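Local coordinates for protein arginyl-trna synthetase (PDB 1IQ0) that probably joins L-arginine to tRNA(Arg) at the expense of ATP, as a monomeric class I aminoacyl-tRNA synthetase, at residues Met1-Leu6 and Leu509-Glu514; Arg93-Phe98 and Leu136-Arg141; Leu128-Ala133 and Asn231-Leu236; Val527-Leu532 and Asp582-Pro587. All blocks are in the same frame, centred on the assembly; numbering follows the deposited sequence.

Interaction 1: residues Met1-Leu6 and Leu509-Glu514; sequences MLRRAL and LLDFEE
Arg3 lays its guanidinium over the aliphatic part of Glu514, whose CG sits 3.6 Å above the centre of that flat group. The chain bends at chi3 (61°), where NE turns off the line of the chain; beyond it, Arg3 NH1 forms a salt bridge with Asp511 OD1 at 2.8 Å. The bond is bent, and NH1 approaches from above the carboxylate, 60° out of its plane. OD1 also takes the Tyr36 hydroxyl group, while OD2 of Asp511 pairs with Arg27 and Arg3 NH2 reaches the carbonyl of Val25.

Arg4 crosses Glu514 at about a right angle and meets both carboxylate oxygens: NH2 bonds OE2 on its syn side at 3.0 Å, and NE makes a weak bond to OE1. A water bridges the backbone N of Arg3 to the carbonyl O of Leu510. Leu2 CG packs on Leu510 CD1 at 4.1 Å, and the Met1 side chain slides past Glu513, its CE 3.4 Å from Glu513 CB.

The first turn of helix 3-15 thus meets the start of helix 512-522 mainly through charge, so that the N-terminal and anticodon-binding domains are joined by paired arginines and acids.

Interaction 2: residues Arg93-Phe98 and Leu136-Arg141; sequences RPKAPF and LAYAGR
Tyr138, at the end of helix 120-138, presents a face of its ring to Pro97. Its CG is anti to the backbone N (chi1 -175°), and the ring lies against the proline. Pro97 CA stands over the centre of that face as a CH-pi contact, 3.9 Å from the centroid and 12° off the normal. The proline ring crosses the tyrosine at about a right angle, CG lying 3.5 Å from Tyr138 CD1. Farther out, a water accepts from Tyr138 OH and donates to the carbonyl O of Ala96. Phe98 CE1 lies 3.8 Å from Tyr138 CE2, the two rings meeting obliquely with planes 79° apart.

The carbonyl of Tyr138 receives the backbone N of Phe98 at 3.0 Å, and the same oxygen lies at the edge of the Phe98 ring, near its plane. Next along, the Ala139 carbonyl O is 3.8 Å from Phe98 CB and accepts a bond from Arg101. Gly140 closes the helix in a Schellman motif; at its backbone angles a CB would press on the carbonyl O of Ala139, and its CA lies 4.0 Å from Phe98 O.

An alanine in place of Tyr138 would probably leave Pro97 without the ring face it packs on and the water at Ala96 O without its hydroxyl donor. Helix 512-522 and helix 562-583 also cover Tyr138. One main-chain bond, the face of Tyr138 and its packing with Phe98 hold the loop to the helix end, while the tyrosine hydroxyl group reaches the loop backbone through water.

Interaction 3: residues Leu128-Ala133 and Asn231-Leu236; sequences LGDAIA and NARYDL
The loop 231-236 leaves helix 213-229 through a Schellman motif at Asn231, whose positive phi turns the chain past helix 120-138, where the CA atoms of Ala232 and Asp130 come within 5.5 Å.

Asp130 carries the contact. Its CG is anti to the backbone N (chi1 179°), on the side of the loop, and OD1 gathers three partners. Arg233 gives it two: the backbone N bonds it at 3.1 Å from above the carboxylate, 48° out of the plane, and NH1 forms a salt bridge of 2.8 Å. The arginine doubles back to do this, its chain bent at chi3 and crossing Asp130 at about a right angle, with OD1 near the guanidinium plane at the edge of that group. The third partner is a water that donates to OD1 and to the carbonyl O of Arg233. The CA of Ala232 lies 3.5 Å from OD1, and Ala133 CB meets the guanidinium edge at 4.3 Å from Arg233 NH2.

The other oxygen, OD2, is held in salt bridges by Arg443 and Arg134. It lies near Asn231 O, also an acceptor, which Arg134 NH2 satisfies with a hydrogen bond. Three arginines around one buried carboxylate would be expected to favour its charged form.

Leu236 opens strand 236-239, which runs parallel to strand 141-149 in the central sheet. The contact thus fixes the entry to that strand against the helix that begins in the HIGH region, within the Rossmann-type (HUP) catalytic fold of class I synthetases.

Interaction 4: residues Val527-Leu532 and Asp582-Pro587; sequences VLAQYL and DLLGIP
Leu584 sets its CG anti to the carbonyl carbon (chi1 -55°), and Leu528 sets its own anti to the backbone N (chi1 -154°), which put the CG atoms on the facing sides, with the branched ends in contact. Leu528 CD1 then lies 3.6 Å from Leu584 CD2. The same methyl also reaches Leu583 CB at 3.9 Å, where the two side chains cross at about a right angle.

The other methyl of Leu584 meets Ala529 and, one turn on from Leu528, Leu532. Its CD1 meets Leu532 CD1 at 3.8 Å, the two side chains approaching tip to tip, and rests 4.1 Å from Ala529 CB. Leu584 therefore divides its branches, CD2 to Leu528 and CD1 to Ala529 and Leu532, three residues that lie within one turn or so on the same flank of the helix. An alanine here would probably open a gap between the two segments and leave the methyl groups of Leu528 and Leu532 without these partners.

No hydrogen bond joins the segments, and the five residues that touch are all buried. Ile135 of helix 120-138 packs on both Leu528 and Leu583, while Leu577 and Leu581 extend the apolar surface beside Leu532.

Helix 562-583 ends in a Schellman motif, with Gly585, at positive phi, just after Leu584: its N bonds Asp582 O, and Ile586 N returns to Leu581 O. This is apolar packing of a helix against the C-terminal end of another within the mostly helical DALR anticodon-binding domain, set at the place where that domain meets the catalytic domain.

In the fold
Interactions 3 and 4 lie nearest the middle of the chain and are buried; interaction 1 is buried too, its centre about 21 Å from the centre of the chain, and interaction 2 is partly exposed. Helix 120-138 serves both interaction 2, at its end, and interaction 3, farther back. Ion pairs dominate interactions 1 and 3, aromatic and main-chain contacts interaction 2, and apolar side chains, chiefly leucines, interaction 4. Met1 and Glu513 touch Phe98, Phe512 and Asp511 meet Tyr531, Tyr138 packs on Leu583, and Asn231 probably bonds the carbonyl of Gly585. Interaction 1 links the two terminal domains, while interactions 2 and 3 belong to the catalytic domain and interaction 4 to the anticodon-binding domain.

Interaction 1: residues Met1-Leu6 and Leu509-Glu514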
loop_
_atom_site.group_PDB
_atom_site.type_symbol
_atom_site.label_atom_id
_atom_site.label_comp_id
_atom_site.label_asym_id
_atom_site.label_seq_id
_atom_site.Cartn_x
_atom_site.Cartn_y
_atom_site.Cartn_z
ATOM N N MET A 1 14.037 15.160 12.357
ATOM C CA MET A 1 14.560 13.771 12.228
ATOM C C MET A 1 16.073 13.760 12.424
ATOM O O MET A 1 16.631 14.663 13.051
ATOM C CB MET A 1 14.217 13.210 10.849
ATOM C CG MET A 1 14.447 11.713 10.711
ATOM S SD MET A 1 14.327 11.194 9.008
ATOM C CE MET A 1 12.566 11.515 8.721
ATOM N N LEU A 2 16.735 12.739 11.886
ATOM C CA LEU A 2 18.181 12.618 12.020
ATOM C C LEU A 2 18.837 12.390 10.658
ATOM O O LEU A 2 19.644 13.204 10.205
ATOM C CB LEU A 2 18.522 11.465 12.973
ATOM C CG LEU A 2 19.917 11.370 13.604
ATOM C CD1 LEU A 2 20.977 11.331 12.524
ATOM C CD2 LEU A 2 20.138 12.548 14.537
ATOM N N ARG A 3 18.489 11.285 10.004
ATOM C CA ARG A 3 19.059 10.969 8.698
ATOM C C ARG A 3 18.732 12.019 7.644
ATOM O O ARG A 3 19.603 12.401 6.867
ATOM C CB ARG A 3 18.579 9.601 8.222
ATOM C CG ARG A 3 19.177 8.449 8.993
ATOM C CD ARG A 3 18.651 7.120 8.495
ATOM N NE ARG A 3 18.982 6.879 7.095
ATOM C CZ ARG A 3 18.748 5.731 6.466
ATOM N NH1 ARG A 3 18.184 4.720 7.114
ATOM N NH2 ARG A 3 19.083 5.591 5.194
ATOM N N ARG A 4 17.485 12.481 7.619
ATOM C CA ARG A 4 17.067 13.489 6.650
ATOM C C ARG A 4 17.718 14.825 6.972
ATOM O O ARG A 4 18.079 15.584 6.067
ATOM C CB ARG A 4 15.538 13.643 6.645
ATOM C CG ARG A 4 14.785 12.536 5.899
ATOM C CD ARG A 4 15.121 12.538 4.412
ATOM N NE ARG A 4 14.567 11.387 3.695
ATOM C CZ ARG A 4 13.311 11.286 3.266
ATOM N NH1 ARG A 4 12.447 12.271 3.472
ATOM N NH2 ARG A 4 12.921 10.196 2.619
ATOM N N ALA A 5 17.865 15.111 8.262
ATOM C CA ALA A 5 18.489 16.355 8.692
ATOM C C ALA A 5 19.930 16.350 8.188
ATOM O O ALA A 5 20.480 17.390 7.818
ATOM C CB ALA A 5 18.459 16.460 10.209
ATOM N N LEU A 6 20.527 15.165 8.156
ATOM C CA LEU A 6 21.898 15.024 7.695
ATOM C C LEU A 6 21.982 15.215 6.179
ATOM O O LEU A 6 22.918 15.833 5.677
ATOM C CB LEU A 6 22.445 13.654 8.092
ATOM C CG LEU A 6 23.903 13.343 7.747
ATOM C CD1 LEU A 6 24.823 14.494 8.171
ATOM C CD2 LEU A 6 24.300 12.044 8.449
ATOM N N LEU A 509 16.651 1.843 15.344
ATOM C CA LEU A 509 15.439 2.618 15.558
ATOM C C LEU A 509 15.465 3.940 14.779
ATOM O O LEU A 509 14.413 4.471 14.416
ATOM C CB LEU A 509 15.254 2.895 17.049
ATOM C CG LEU A 509 14.669 1.730 17.852
ATOM C CD1 LEU A 509 14.823 1.990 19.346
ATOM C CD2 LEU A 509 13.201 1.557 17.480
ATOM N N LEU A 510 16.660 4.461 14.517
ATOM C CA LEU A 510 16.795 5.721 13.794
ATOM C C LEU A 510 16.477 5.581 12.307
ATOM O O LEU A 510 16.368 6.584 11.607
ATOM C CB LEU A 510 18.209 6.300 13.944
ATOM C CG LEU A 510 18.734 6.696 15.332
ATOM C CD1 LEU A 510 19.927 7.620 15.153
ATOM C CD2 LEU A 510 17.673 7.402 16.133
ATOM N N ASP A 511 16.323 4.348 11.835
ATOM C CA ASP A 511 16.024 4.101 10.428
ATOM C C ASP A 511 14.540 3.965 10.121
ATOM O O ASP A 511 14.155 3.840 8.961
ATOM C CB ASP A 511 16.740 2.840 9.944
ATOM C CG ASP A 511 18.237 2.975 9.989
ATOM O OD1 ASP A 511 18.736 4.090 9.739
ATOM O OD2 ASP A 511 18.921 1.970 10.256
ATOM N N PHE A 512 13.708 3.994 11.154
ATOM C CA PHE A 512 12.269 3.847 10.977
ATOM C C PHE A 512 11.598 4.896 10.084
ATOM O O PHE A 512 10.850 4.555 9.165
ATOM C CB PHE A 512 11.577 3.853 12.334
ATOM C CG PHE A 512 10.078 3.885 12.243
ATOM C CD1 PHE A 512 9.381 2.819 11.683
ATOM C CD2 PHE A 512 9.364 4.989 12.702
ATOM C CE1 PHE A 512 7.995 2.851 11.582
ATOM C CE2 PHE A 512 7.976 5.032 12.603
ATOM C CZ PHE A 512 7.291 3.961 12.042
ATOM N N GLU A 513 11.847 6.169 10.367
ATOM C CA GLU A 513 11.234 7.234 9.594
ATOM C C GLU A 513 11.653 7.201 8.125
ATOM O O GLU A 513 10.846 7.486 7.240
ATOM C CB GLU A 513 11.538 8.595 10.242
ATOM C CG GLU A 513 10.970 8.710 11.666
ATOM C CD GLU A 513 10.936 10.139 12.202
ATOM O OE1 GLU A 513 11.970 10.839 12.131
ATOM O OE2 GLU A 513 9.871 10.560 12.703
ATOM N N GLU A 514 12.897 6.828 7.858
ATOM C CA GLU A 514 13.361 6.758 6.480
ATOM C C GLU A 514 12.655 5.625 5.740
ATOM O O GLU A 514 12.337 5.750 4.552
ATOM C CB GLU A 514 14.873 6.539 6.430
ATOM C CG GLU A 514 15.461 6.588 5.021
ATOM C CD GLU A 514 15.166 7.899 4.300
ATOM O OE1 GLU A 514 15.327 8.972 4.920
ATOM O OE2 GLU A 514 14.782 7.857 3.111
HETATM O O HOH W 1 16.495 9.354 11.610
#

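Interaction 2: residues Arg93-Phe98 and Leu136-Arg141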
loop_
_atom_site.group_PDB
_atom_site.type_symbol
_atom_site.label_atom_id
_atom_site.label_comp_id
_atom_site.label_asym_id
_atom_site.label_seq_id
_atom_site.Cartn_x
_atom_site.Cartn_y
_atom_site.Cartn_z
ATOM N N ARG A 93 13.183 9.722 21.378
ATOM C CA ARG A 93 12.144 10.683 21.006
ATOM C C ARG A 93 10.934 9.982 20.382
ATOM O O ARG A 93 11.086 9.096 19.538
ATOM C CB ARG A 93 12.715 11.708 20.015
ATOM C CG ARG A 93 11.718 12.763 19.551
ATOM C CD ARG A 93 12.360 13.789 18.615
ATOM N NE ARG A 93 12.746 13.225 17.323
ATOM C CZ ARG A 93 11.894 12.710 16.440
ATOM N NH1 ARG A 93 10.594 12.680 16.704
ATOM N NH2 ARG A 93 12.338 12.229 15.285
ATOM N N PRO A 94 9.713 10.366 20.794
ATOM C CA PRO A 94 8.493 9.752 20.251
ATOM C C PRO A 94 8.282 10.074 18.769
ATOM O O PRO A 94 8.415 11.226 18.350
ATOM C CB PRO A 94 7.395 10.338 21.131
ATOM C CG PRO A 94 7.930 11.708 21.452
ATOM C CD PRO A 94 9.380 11.413 21.777
ATOM N N LYS A 95 7.955 9.051 17.985
ATOM C CA LYS A 95 7.729 9.222 16.552
ATOM C C LYS A 95 6.237 9.263 16.205
ATOM O O LYS A 95 5.480 8.344 16.531
ATOM C CB LYS A 95 8.423 8.098 15.764
ATOM C CG LYS A 95 8.962 6.938 16.613
ATOM C CD LYS A 95 7.855 6.220 17.395
ATOM C CE LYS A 95 6.824 5.594 16.470
ATOM N NZ LYS A 95 5.582 5.207 17.198
ATOM N N ALA A 96 5.823 10.336 15.540
ATOM C CA ALA A 96 4.426 10.508 15.158
ATOM C C ALA A 96 4.312 10.942 13.697
ATOM O O ALA A 96 5.319 11.272 13.057
ATOM C CB ALA A 96 3.769 11.546 16.067
ATOM N N PRO A 97 3.081 10.935 13.145
ATOM C CA PRO A 97 2.871 11.339 11.750
ATOM C C PRO A 97 3.516 12.694 11.457
ATOM O O PRO A 97 3.552 13.576 12.315
ATOM C CB PRO A 97 1.347 11.380 11.631
ATOM C CG PRO A 97 0.918 10.268 12.549
ATOM C CD PRO A 97 1.813 10.484 13.758
ATOM N N PHE A 98 4.025 12.846 10.240
ATOM C CA PHE A 98 4.678 14.075 9.820
ATOM C C PHE A 98 3.670 15.193 9.553
ATOM O O PHE A 98 2.464 14.953 9.505
ATOM C CB PHE A 98 5.514 13.803 8.572
ATOM C CG PHE A 98 6.582 12.772 8.780
ATOM C CD1 PHE A 98 6.255 11.429 8.899
ATOM C CD2 PHE A 98 7.916 13.150 8.900
ATOM C CE1 PHE A 98 7.237 10.472 9.137
ATOM C CE2 PHE A 98 8.908 12.202 9.139
ATOM C CZ PHE A 98 8.567 10.859 9.258
ATOM N N LEU A 136 1.127 6.669 3.261
ATOM C CA LEU A 136 1.104 8.033 2.722
ATOM C C LEU A 136 0.490 9.035 3.693
ATOM O O LEU A 136 0.988 10.144 3.835
ATOM C CB LEU A 136 0.333 8.077 1.401
ATOM C CG LEU A 136 1.119 7.525 0.215
ATOM C CD1 LEU A 136 0.171 7.194 -0.926
ATOM C CD2 LEU A 136 2.185 8.554 -0.212
ATOM N N ALA A 137 -0.604 8.643 4.340
ATOM C CA ALA A 137 -1.275 9.505 5.304
ATOM C C ALA A 137 -0.319 9.823 6.454
ATOM O O ALA A 137 -0.193 10.976 6.863
ATOM C CB ALA A 137 -2.543 8.812 5.850
ATOM N N TYR A 138 0.346 8.790 6.968
ATOM C CA TYR A 138 1.295 8.949 8.066
ATOM C C TYR A 138 2.423 9.891 7.648
ATOM O O TYR A 138 2.888 10.718 8.433
ATOM C CB TYR A 138 1.894 7.591 8.449
ATOM C CG TYR A 138 2.800 7.627 9.668
ATOM C CD1 TYR A 138 2.279 7.489 10.955
ATOM C CD2 TYR A 138 4.178 7.803 9.533
ATOM C CE1 TYR A 138 3.105 7.526 12.071
ATOM C CE2 TYR A 138 5.014 7.841 10.644
ATOM C CZ TYR A 138 4.473 7.701 11.909
ATOM O OH TYR A 138 5.298 7.725 13.012
ATOM N N ALA A 139 2.856 9.753 6.401
ATOM C CA ALA A 139 3.932 10.566 5.857
ATOM C C ALA A 139 3.536 12.023 5.603
ATOM O O ALA A 139 4.340 12.809 5.106
ATOM C CB ALA A 139 4.443 9.940 4.584
ATOM N N GLY A 140 2.293 12.374 5.922
ATOM C CA GLY A 140 1.859 13.747 5.748
ATOM C C GLY A 140 0.904 14.071 4.617
ATOM O O GLY A 140 0.411 15.197 4.547
ATOM N N ARG A 141 0.629 13.113 3.737
ATOM C CA ARG A 141 -0.264 13.371 2.612
ATOM C C ARG A 141 -1.741 13.282 2.967
ATOM O O ARG A 141 -2.137 12.517 3.853
ATOM C CB ARG A 141 0.031 12.400 1.461
ATOM C CG ARG A 141 1.488 12.394 1.000
ATOM C CD ARG A 141 2.004 13.803 0.729
ATOM N NE ARG A 141 1.305 14.474 -0.367
ATOM C CZ ARG A 141 1.503 14.211 -1.655
ATOM N NH1 ARG A 141 2.378 13.285 -2.020
ATOM N NH2 ARG A 141 0.835 14.890 -2.581
HETATM O O HOH W 2 7.235 9.625 12.668
#

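Interaction 3: residues Leu128-Ala133 and Asn231-Leu236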
loop_
_atom_site.group_PDB
_atom_site.type_symbol
_atom_site.label_atom_id
_atom_site.label_comp_id
_atom_site.label_asym_id
_atom_site.label_seq_id
_atom_site.Cartn_x
_atom_site.Cartn_y
_atom_site.Cartn_z
ATOM N N LEU A 128 -1.982 -4.334 -0.403
ATOM C CA LEU A 128 -1.045 -3.358 -0.958
ATOM C C LEU A 128 -1.638 -1.949 -0.981
ATOM O O LEU A 128 -0.982 -0.978 -0.589
ATOM C CB LEU A 128 -0.674 -3.744 -2.391
ATOM C CG LEU A 128 0.798 -3.837 -2.794
ATOM C CD1 LEU A 128 0.861 -4.067 -4.298
ATOM C CD2 LEU A 128 1.565 -2.571 -2.406
ATOM N N GLY A 129 -2.876 -1.847 -1.458
ATOM C CA GLY A 129 -3.539 -0.560 -1.544
ATOM C C GLY A 129 -3.788 0.094 -0.199
ATOM O O GLY A 129 -3.507 1.282 -0.016
ATOM N N ASP A 130 -4.322 -0.675 0.742
ATOM C CA ASP A 130 -4.603 -0.157 2.073
ATOM C C ASP A 130 -3.303 0.279 2.757
ATOM O O ASP A 130 -3.243 1.337 3.380
ATOM C CB ASP A 130 -5.299 -1.225 2.924
ATOM C CG ASP A 130 -5.581 -0.745 4.325
ATOM O OD1 ASP A 130 -6.405 0.187 4.478
ATOM O OD2 ASP A 130 -4.975 -1.277 5.275
ATOM N N ALA A 131 -2.266 -0.541 2.627
ATOM C CA ALA A 131 -0.979 -0.238 3.238
ATOM C C ALA A 131 -0.371 1.055 2.694
ATOM O O ALA A 131 0.053 1.915 3.466
ATOM C CB ALA A 131 -0.008 -1.410 3.036
ATOM N N ILE A 132 -0.326 1.212 1.374
ATOM C CA ILE A 132 0.255 2.429 0.828
ATOM C C ILE A 132 -0.598 3.639 1.198
ATOM O O ILE A 132 -0.070 4.729 1.375
ATOM C CB ILE A 132 0.456 2.353 -0.717
ATOM C CG1 ILE A 132 1.371 3.492 -1.172
ATOM C CG2 ILE A 132 -0.876 2.467 -1.446
ATOM C CD1 ILE A 132 2.705 3.538 -0.454
ATOM N N ALA A 133 -1.910 3.446 1.331
ATOM C CA ALA A 133 -2.795 4.542 1.718
ATOM C C ALA A 133 -2.461 4.988 3.143
ATOM O O ALA A 133 -2.369 6.184 3.418
ATOM C CB ALA A 133 -4.269 4.107 1.649
ATOM N N ASN A 231 -9.177 -5.583 7.309
ATOM C CA ASN A 231 -8.782 -4.317 7.923
ATOM C C ASN A 231 -8.409 -3.239 6.899
ATOM O O ASN A 231 -7.474 -2.466 7.098
ATOM C CB ASN A 231 -7.636 -4.548 8.922
ATOM C CG ASN A 231 -7.383 -3.332 9.816
ATOM O OD1 ASN A 231 -8.314 -2.614 10.197
ATOM N ND2 ASN A 231 -6.120 -3.107 10.161
ATOM N N ALA A 232 -9.159 -3.203 5.801
ATOM C CA ALA A 232 -8.965 -2.216 4.734
ATOM C C ALA A 232 -9.905 -1.040 5.011
ATOM O O ALA A 232 -10.980 -1.229 5.580
ATOM C CB ALA A 232 -9.297 -2.841 3.384
ATOM N N ARG A 233 -9.510 0.166 4.613
ATOM C CA ARG A 233 -10.349 1.346 4.846
ATOM C C ARG A 233 -10.783 1.994 3.527
ATOM O O ARG A 233 -10.033 1.992 2.559
ATOM C CB ARG A 233 -9.593 2.385 5.685
ATOM C CG ARG A 233 -8.652 1.801 6.736
ATOM C CD ARG A 233 -8.012 2.881 7.619
ATOM N NE ARG A 233 -7.556 4.055 6.872
ATOM C CZ ARG A 233 -6.764 4.018 5.803
ATOM N NH1 ARG A 233 -6.325 2.858 5.336
ATOM N NH2 ARG A 233 -6.413 5.145 5.192
ATOM N N TYR A 234 -11.994 2.549 3.491
ATOM C CA TYR A 234 -12.488 3.203 2.281
ATOM C C TYR A 234 -13.203 4.505 2.585
ATOM O O TYR A 234 -13.934 4.607 3.572
ATOM C CB TYR A 234 -13.462 2.298 1.512
ATOM C CG TYR A 234 -12.913 0.937 1.165
ATOM C CD1 TYR A 234 -13.011 -0.121 2.066
ATOM C CD2 TYR A 234 -12.272 0.711 -0.056
ATOM C CE1 TYR A 234 -12.489 -1.373 1.765
ATOM C CE2 TYR A 234 -11.737 -0.538 -0.366
ATOM C CZ TYR A 234 -11.852 -1.574 0.551
ATOM O OH TYR A 234 -11.313 -2.801 0.269
ATOM N N ASP A 235 -13.003 5.499 1.726
ATOM C CA ASP A 235 -13.672 6.782 1.895
ATOM C C ASP A 235 -14.807 6.935 0.881
ATOM O O ASP A 235 -15.899 7.398 1.215
ATOM C CB ASP A 235 -12.689 7.934 1.701
ATOM C CG ASP A 235 -11.592 7.941 2.737
ATOM O OD1 ASP A 235 -10.440 7.608 2.384
ATOM O OD2 ASP A 235 -11.889 8.276 3.906
ATOM N N LEU A 236 -14.545 6.536 -0.359
ATOM C CA LEU A 236 -15.532 6.692 -1.417
ATOM C C LEU A 236 -15.822 5.441 -2.230
ATOM O O LEU A 236 -14.970 4.578 -2.422
ATOM C CB LEU A 236 -15.070 7.772 -2.393
ATOM C CG LEU A 236 -14.682 9.149 -1.860
ATOM C CD1 LEU A 236 -13.748 9.829 -2.857
ATOM C CD2 LEU A 236 -15.938 9.981 -1.615
HETATM O O HOH W 3 -7.558 1.573 2.337
#

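Interaction 4: residues Val527-Leu532 and Asp582-Pro587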
loop_
_atom_site.group_PDB
_atom_site.type_symbol
_atom_site.label_atom_id
_atom_site.label_comp_id
_atom_site.label_asym_id
_atom_site.label_seq_id
_atom_site.Cartn_x
_atom_site.Cartn_y
_atom_site.Cartn_z
ATOM N N VAL A 527 9.180 -2.008 1.626
ATOM C CA VAL A 527 10.360 -1.419 2.254
ATOM C C VAL A 527 10.100 -1.256 3.756
ATOM O O VAL A 527 10.996 -1.438 4.572
ATOM C CB VAL A 527 10.715 -0.050 1.622
ATOM C CG1 VAL A 527 11.806 0.641 2.435
ATOM C CG2 VAL A 527 11.201 -0.260 0.185
ATOM N N LEU A 528 8.864 -0.937 4.120
ATOM C CA LEU A 528 8.525 -0.778 5.528
ATOM C C LEU A 528 8.457 -2.166 6.151
ATOM O O LEU A 528 8.933 -2.387 7.261
ATOM C CB LEU A 528 7.167 -0.098 5.691
ATOM C CG LEU A 528 6.890 0.685 6.983
ATOM C CD1 LEU A 528 5.431 0.505 7.348
ATOM C CD2 LEU A 528 7.780 0.231 8.126
ATOM N N ALA A 529 7.849 -3.096 5.421
ATOM C CA ALA A 529 7.710 -4.462 5.888
ATOM C C ALA A 529 9.083 -5.035 6.194
ATOM O O ALA A 529 9.290 -5.628 7.247
ATOM C CB ALA A 529 7.007 -5.311 4.826
ATOM N N GLN A 530 10.021 -4.846 5.271
ATOM C CA GLN A 530 11.372 -5.354 5.450
ATOM C C GLN A 530 12.048 -4.676 6.647
ATOM O O GLN A 530 12.757 -5.324 7.409
ATOM C CB GLN A 530 12.192 -5.138 4.177
ATOM C CG GLN A 530 13.601 -5.714 4.227
ATOM C CD GLN A 530 13.615 -7.195 4.580
ATOM O OE1 GLN A 530 12.957 -8.011 3.927
ATOM N NE2 GLN A 530 14.365 -7.546 5.623
ATOM N N TYR A 531 11.831 -3.375 6.816
ATOM C CA TYR A 531 12.422 -2.680 7.953
ATOM C C TYR A 531 11.928 -3.291 9.267
ATOM O O TYR A 531 12.693 -3.432 10.224
ATOM C CB TYR A 531 12.055 -1.192 7.962
ATOM C CG TYR A 531 12.431 -0.527 9.271
ATOM C CD1 TYR A 531 13.769 -0.256 9.580
ATOM C CD2 TYR A 531 11.464 -0.237 10.237
ATOM C CE1 TYR A 531 14.133 0.287 10.823
ATOM C CE2 TYR A 531 11.819 0.305 11.485
ATOM C CZ TYR A 531 13.159 0.561 11.767
ATOM O OH TYR A 531 13.527 1.087 12.990
ATOM N N LEU A 532 10.645 -3.634 9.314
ATOM C CA LEU A 532 10.068 -4.205 10.524
ATOM C C LEU A 532 10.663 -5.572 10.847
ATOM O O LEU A 532 10.834 -5.912 12.013
ATOM C CB LEU A 532 8.546 -4.295 10.399
ATOM C CG LEU A 532 7.823 -2.941 10.340
ATOM C CD1 LEU A 532 6.317 -3.176 10.270
ATOM C CD2 LEU A 532 8.170 -2.102 11.568
ATOM N N ASP A 582 0.771 -1.087 12.300
ATOM C CA ASP A 582 -0.483 -0.424 11.999
ATOM C C ASP A 582 -0.531 0.131 10.574
ATOM O O ASP A 582 -1.578 0.108 9.929
ATOM C CB ASP A 582 -0.722 0.712 12.994
ATOM C CG ASP A 582 -2.036 1.428 12.745
ATOM O OD1 ASP A 582 -3.094 0.817 13.001
ATOM O OD2 ASP A 582 -2.007 2.596 12.289
ATOM N N LEU A 583 0.601 0.626 10.084
ATOM C CA LEU A 583 0.649 1.187 8.738
ATOM C C LEU A 583 0.493 0.107 7.664
ATOM O O LEU A 583 0.260 0.412 6.501
ATOM C CB LEU A 583 1.956 1.957 8.534
ATOM C CG LEU A 583 2.167 3.159 9.460
ATOM C CD1 LEU A 583 3.493 3.851 9.117
ATOM C CD2 LEU A 583 0.995 4.131 9.313
ATOM N N LEU A 584 0.625 -1.152 8.065
ATOM C CA LEU A 584 0.470 -2.277 7.149
ATOM C C LEU A 584 -0.854 -2.968 7.489
ATOM O O LEU A 584 -1.112 -4.095 7.070
ATOM C CB LEU A 584 1.632 -3.265 7.310
ATOM C CG LEU A 584 3.065 -2.718 7.169
ATOM C CD1 LEU A 584 4.036 -3.889 7.292
ATOM C CD2 LEU A 584 3.267 -2.004 5.827
ATOM N N GLY A 585 -1.681 -2.277 8.266
ATOM C CA GLY A 585 -2.978 -2.814 8.649
ATOM C C GLY A 585 -2.920 -3.996 9.601
ATOM O O GLY A 585 -3.878 -4.757 9.714
ATOM N N ILE A 586 -1.803 -4.142 10.306
ATOM C CA ILE A 586 -1.630 -5.256 11.224
ATOM C C ILE A 586 -1.759 -4.848 12.696
ATOM O O ILE A 586 -1.108 -3.913 13.150
ATOM C CB ILE A 586 -0.251 -5.915 10.990
ATOM C CG1 ILE A 586 -0.170 -6.415 9.543
ATOM C CG2 ILE A 586 -0.031 -7.056 11.982
ATOM C CD1 ILE A 586 1.216 -6.790 9.093
ATOM N N PRO A 587 -2.627 -5.536 13.455
ATOM C CA PRO A 587 -2.787 -5.197 14.871
ATOM C C PRO A 587 -1.570 -5.662 15.686
ATOM O O PRO A 587 -0.834 -6.555 15.264
ATOM C CB PRO A 587 -4.078 -5.917 15.250
ATOM C CG PRO A 587 -4.074 -7.110 14.341
ATOM C CD PRO A 587 -3.635 -6.521 13.030
#